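Local coordinates for putative polyketide synthase (Brevibacillus brevis, PDB 6HP2), which serves as the O-methyltransferase domain of a modular polyketide synthase, probably acting in bacillaene biosynthesis, and binds S-adenosyl-L-homocysteine, at residues A[200-205]-A[287-292]. Numbering follows the deposited sequence.
Sequences DYIANT and CLFKLK
D200 and C287 form an antiparallel hydrogen-bonded pair, C287 N giving an almost straight bond to D200 O at 2.8 Å and D200 N answering to C287 O at 3.0 Å, while the short strand axes around them run at 106° to each other. It is the one bridge between 200-205 and 287-292, because the antiparallel register carries I202 on to S285 and F289 to L198; away from it, side chains make the contact. The F289 ring meets both D200 and I202. Its CG stands anti to its own carbonyl carbon (chi1 -59°), and CE1 lies 3.8 Å from D200 CB and CZ 3.7 Å from I202 CG1, both approaching obliquely. D200 O sits in the plane of the ring at its edge, where the weakly positive C-H rim suits a carbonyl oxygen. I202, beta-branched and at home in a strand, extends its longer arm so that CD1 touches both CZ of F289 and, at 3.8 Å, SG of C287; the small, weakly polar thiol fits this buried apolar spot. D200 offers the ring only its methylene. The carboxylate leads away, OD1 accepting the N-H of Y201 through its anti lone pair at 2.9 Å and OD2 a weak bond from S173 N, so that a buried acid has polar partners; this side chain is about 10 Å from the bound S-adenosyl-L-homocysteine. Helix 221-230 packs here, V221 on I202 and W224 on both D200 and I202, its ring meeting that of F289 at about 35°; I238 of strand 233-240 touches C287 and F289. The pair joins strand 194-203 to the reversed strand 284-293, which lies between it and 233-240, as in the Rossmann-like sheet of class I methyltransferases.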
loop_
_atom_site.group_PDB
_atom_site.type_symbol
_atom_site.label_atom_id
_atom_site.label_comp_id
_atom_site.label_asym_id
_atom_site.label_seq_id
_atom_site.Cartn_x
_atom_site.Cartn_y
_atom_site.Cartn_z
ATOM N N ASP A 200 -2.820 -4.122 0.879
ATOM C CA ASP A 200 -2.475 -5.075 1.925
ATOM C C ASP A 200 -2.883 -6.480 1.506
ATOM O O ASP A 200 -3.564 -6.704 0.488
ATOM C CB ASP A 200 -3.122 -4.691 3.246
ATOM C CG ASP A 200 -2.176 -4.776 4.412
ATOM O OD1 ASP A 200 -1.407 -5.739 4.476
ATOM O OD2 ASP A 200 -2.254 -3.875 5.299
ATOM N N TYR A 201 -2.415 -7.429 2.296
ATOM C CA TYR A 201 -2.720 -8.843 2.074
ATOM C C TYR A 201 -3.875 -9.396 2.906
ATOM O O TYR A 201 -4.088 -9.030 4.072
ATOM C CB TYR A 201 -1.476 -9.673 2.342
ATOM C CG TYR A 201 -0.426 -9.587 1.304
ATOM C CD1 TYR A 201 -0.622 -10.169 0.050
ATOM C CD2 TYR A 201 0.826 -8.968 1.555
ATOM C CE1 TYR A 201 0.366 -10.138 -0.893
ATOM C CE2 TYR A 201 1.814 -8.966 0.576
ATOM C CZ TYR A 201 1.569 -9.509 -0.643
ATOM O OH TYR A 201 2.546 -9.512 -1.658
ATOM N N ILE A 202 -4.617 -10.293 2.285
ATOM C CA ILE A 202 -5.629 -11.109 2.957
ATOM C C ILE A 202 -5.204 -12.582 2.851
ATOM O O ILE A 202 -4.862 -13.064 1.753
ATOM C CB ILE A 202 -7.008 -10.917 2.320
ATOM C CG1 ILE A 202 -7.431 -9.454 2.374
ATOM C CG2 ILE A 202 -8.055 -11.850 2.949
ATOM C CD1 ILE A 202 -8.710 -9.204 1.535
ATOM N N ALA A 203 -5.285 -13.313 3.959
ATOM C CA ALA A 203 -4.947 -14.727 3.935
ATOM C C ALA A 203 -6.235 -15.497 3.635
ATOM O O ALA A 203 -7.262 -15.269 4.282
ATOM C CB ALA A 203 -4.322 -15.156 5.257
ATOM N N ASN A 204 -6.187 -16.397 2.655
ATOM C CA ASN A 204 -7.349 -17.198 2.247
ATOM C C ASN A 204 -7.421 -18.539 2.942
ATOM O O ASN A 204 -8.041 -19.474 2.438
ATOM C CB ASN A 204 -7.327 -17.363 0.738
ATOM C CG ASN A 204 -7.450 -16.041 0.054
ATOM O OD1 ASN A 204 -8.328 -15.230 0.454
ATOM N ND2 ASN A 204 -6.536 -15.721 -0.860
ATOM N N THR A 205 -6.864 -18.615 4.127
ATOM C CA THR A 205 -6.735 -19.815 4.913
ATOM C C THR A 205 -7.588 -19.699 6.168
ATOM O O THR A 205 -8.088 -18.639 6.544
ATOM C CB THR A 205 -5.255 -20.016 5.265
ATOM O OG1 THR A 205 -4.727 -18.750 5.688
ATOM C CG2 THR A 205 -4.495 -20.477 4.076
ATOM N N CYS A 287 -4.684 -6.919 -2.043
ATOM C CA CYS A 287 -5.834 -6.103 -2.390
ATOM C C CYS A 287 -5.770 -4.615 -2.054
ATOM O O CYS A 287 -5.014 -4.196 -1.179
ATOM C CB CYS A 287 -7.071 -6.662 -1.693
ATOM S SG CYS A 287 -7.493 -8.392 -1.996
ATOM N N LEU A 288 -6.578 -3.824 -2.762
ATOM C CA LEU A 288 -6.671 -2.400 -2.502
ATOM C C LEU A 288 -7.940 -2.204 -1.645
ATOM O O LEU A 288 -9.029 -2.593 -2.063
ATOM C CB LEU A 288 -6.796 -1.581 -3.787
ATOM C CG LEU A 288 -5.973 -2.000 -5.005
ATOM C CD1 LEU A 288 -6.291 -1.084 -6.178
ATOM C CD2 LEU A 288 -4.488 -1.965 -4.686
ATOM N N PHE A 289 -7.799 -1.616 -0.462
ATOM C CA PHE A 289 -8.917 -1.375 0.449
ATOM C C PHE A 289 -9.284 0.109 0.476
ATOM O O PHE A 289 -8.407 0.946 0.702
ATOM C CB PHE A 289 -8.610 -1.732 1.912
ATOM C CG PHE A 289 -8.225 -3.158 2.166
ATOM C CD1 PHE A 289 -7.074 -3.684 1.643
ATOM C CD2 PHE A 289 -8.946 -3.905 3.046
ATOM C CE1 PHE A 289 -6.690 -4.978 1.961
ATOM C CE2 PHE A 289 -8.592 -5.227 3.340
ATOM C CZ PHE A 289 -7.468 -5.753 2.789
ATOM N N LYS A 290 -10.576 0.413 0.355
ATOM C CA LYS A 290 -11.100 1.769 0.598
ATOM C C LYS A 290 -12.115 1.676 1.736
ATOM O O LYS A 290 -13.199 1.059 1.600
ATOM C CB LYS A 290 -11.710 2.360 -0.657
ATOM C CG LYS A 290 -10.856 2.081 -1.866
ATOM C CD LYS A 290 -11.293 2.970 -3.071
ATOM C CE LYS A 290 -10.357 2.713 -4.227
ATOM N NZ LYS A 290 -10.634 3.594 -5.383
ATOM N N LEU A 291 -11.757 2.286 2.863
ATOM C CA LEU A 291 -12.548 2.162 4.086
ATOM C C LEU A 291 -13.126 3.522 4.486
ATOM O O LEU A 291 -12.483 4.572 4.304
ATOM C CB LEU A 291 -11.696 1.634 5.264
ATOM C CG LEU A 291 -10.738 0.476 4.952
ATOM C CD1 LEU A 291 -9.825 0.188 6.138
ATOM C CD2 LEU A 291 -11.527 -0.772 4.611
ATOM N N LYS A 292 -14.265 3.457 5.160
ATOM C CA LYS A 292 -14.968 4.595 5.718
ATOM C C LYS A 292 -15.258 4.272 7.165
ATOM O O LYS A 292 -15.322 3.097 7.557
ATOM C CB LYS A 292 -16.276 4.883 4.935
ATOM C CG LYS A 292 -16.070 5.219 3.484
ATOM C CD LYS A 292 -15.431 6.591 3.286
ATOM C CE LYS A 292 -15.155 6.871 1.812
ATOM N NZ LYS A 292 -15.023 8.340 1.534
#